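Local coordinates for 4-phosphoerythronate dehydrogenase (Lactobacillus jensenii, PDB 4PRK), which catalyses the NAD-dependent interconversion of pyruvate and D-lactate as a D-lactate dehydrogenase of the D-isomer-specific 2-hydroxyacid dehydrogenase family, at the interface of chains A and B. Sequence-based numbering; all coordinates share one arbitrary frame. Chains: chain A/B, 4-phosphoerythronate dehydrogenase.

The interface of chains A and B. Residues chain A 124, 134-135; chain B 269, 294-296, 299.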
# COMPACT_ATOMS: atom_id res chain seq x y z
N PHE A 124 3.01 -27.21 12.13
CA PHE A 124 3.16 -27.06 13.57
C PHE A 124 2.04 -27.83 14.26
O PHE A 124 2.28 -28.45 15.29
CB PHE A 124 3.07 -25.63 14.07
CG PHE A 124 4.30 -24.83 13.88
CD1 PHE A 124 5.36 -24.97 14.77
CD2 PHE A 124 4.37 -23.86 12.87
CE1 PHE A 124 6.49 -24.20 14.62
CE2 PHE A 124 5.49 -23.09 12.72
CZ PHE A 124 6.55 -23.25 13.61
N THR A 134 8.23 -27.92 19.66
CA THR A 134 9.49 -27.22 19.45
C THR A 134 9.42 -26.29 18.23
O THR A 134 8.36 -26.13 17.62
CB THR A 134 10.69 -28.20 19.31
OG1 THR A 134 10.44 -29.09 18.24
CG2 THR A 134 10.90 -29.03 20.60
N ASN A 135 10.56 -25.66 17.93
CA ASN A 135 10.75 -24.88 16.72
C ASN A 135 11.92 -25.41 15.91
O ASN A 135 12.93 -24.70 15.76
CB ASN A 135 11.02 -23.39 17.04
CG ASN A 135 9.83 -22.69 17.69
OD1 ASN A 135 8.71 -23.23 17.80
ND2 ASN A 135 10.07 -21.49 18.12
N PHE B 269 7.89 -25.33 23.35
CA PHE B 269 9.34 -25.56 23.17
C PHE B 269 9.85 -26.92 23.66
O PHE B 269 11.06 -27.12 23.73
CB PHE B 269 10.15 -24.39 23.75
CG PHE B 269 9.74 -23.06 23.17
CD1 PHE B 269 9.90 -22.81 21.81
CD2 PHE B 269 9.12 -22.09 23.95
CE1 PHE B 269 9.50 -21.62 21.25
CE2 PHE B 269 8.71 -20.89 23.39
CZ PHE B 269 8.91 -20.66 22.03
N PRO B 294 3.04 -22.77 18.62
CA PRO B 294 3.86 -22.87 19.82
C PRO B 294 4.85 -21.70 19.89
O PRO B 294 6.06 -21.89 19.72
CB PRO B 294 4.55 -24.20 19.62
CG PRO B 294 4.77 -24.29 18.15
CD PRO B 294 3.70 -23.42 17.48
N HIS B 295 4.29 -20.51 20.11
CA HIS B 295 5.03 -19.25 20.21
C HIS B 295 6.04 -19.10 19.09
O HIS B 295 7.16 -18.70 19.33
CB HIS B 295 5.71 -19.10 21.58
CG HIS B 295 5.50 -17.76 22.19
ND1 HIS B 295 5.78 -16.57 21.53
CD2 HIS B 295 5.04 -17.40 23.41
CE1 HIS B 295 5.48 -15.55 22.31
NE2 HIS B 295 5.04 -16.03 23.45
N SER B 296 5.62 -19.37 17.86
CA SER B 296 6.54 -19.32 16.73
C SER B 296 6.37 -18.11 15.78
O SER B 296 6.88 -18.12 14.64
CB SER B 296 6.43 -20.62 15.93
OG SER B 296 5.16 -20.77 15.29
N PHE B 299 9.40 -16.81 14.37
CA PHE B 299 10.33 -17.80 13.82
C PHE B 299 10.54 -17.69 12.28
O PHE B 299 10.05 -18.52 11.48
CB PHE B 299 9.86 -19.20 14.26
CG PHE B 299 10.86 -20.32 14.03
CD1 PHE B 299 12.23 -20.12 14.17
CD2 PHE B 299 10.43 -21.59 13.77
CE1 PHE B 299 13.14 -21.14 13.95
CE2 PHE B 299 11.32 -22.63 13.57
CZ PHE B 299 12.68 -22.40 13.66
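The side-chain amide nitrogen ND2 of A:Asn135 meets the rim of the B:Phe269 ring, lying in the ring plane 3.2 Å from CE1, with the amide turned 75° to that plane. The patch is an example of a polar side chain fitted against aromatic rings at a two-fold interface. With CG beside the backbone N and anti to the carbonyl carbon (chi1 -65°), A:Asn135 directs its amide toward B:Phe269 while its CB lies over one face of B:Phe299, 3.8 Å from the ring centroid. The amide plane lies only 21° from that of the B:Phe299 ring, but it is CB, not the amide, that sits over the face, and the two side chains run past each other in opposite directions. A:Asn135 is thus flanked by one aromatic edge and one aromatic face.

A second contact comes from A:Phe124 on helix 121-129. The side chains of A:Phe124 and B:Pro294 cross at about a right angle, CD1 touching the pyrrolidine CG at 3.5 Å, and the outer end of the ring reaches B:Ser296. An alanine in place of A:Phe124 would remove the ring and is likely to open a gap beside B:Pro294, leaving the B:Ser296 side chain without its aromatic cover. At the margin, the methyl CG2 of A:Thr134 comes within 3.7 Å of the backbone O of B:Phe269.

The chains are copies of one protein, so the same contacts recur with their roles exchanged, consistent with a role in holding this pair of chains together. B:Ser296 holds its hydroxyl between the backbone N and the carbonyl carbon (chi1 67°), a rotation that sets OG over a face of A:Phe124, offset toward the rim and 3.3 Å from CZ.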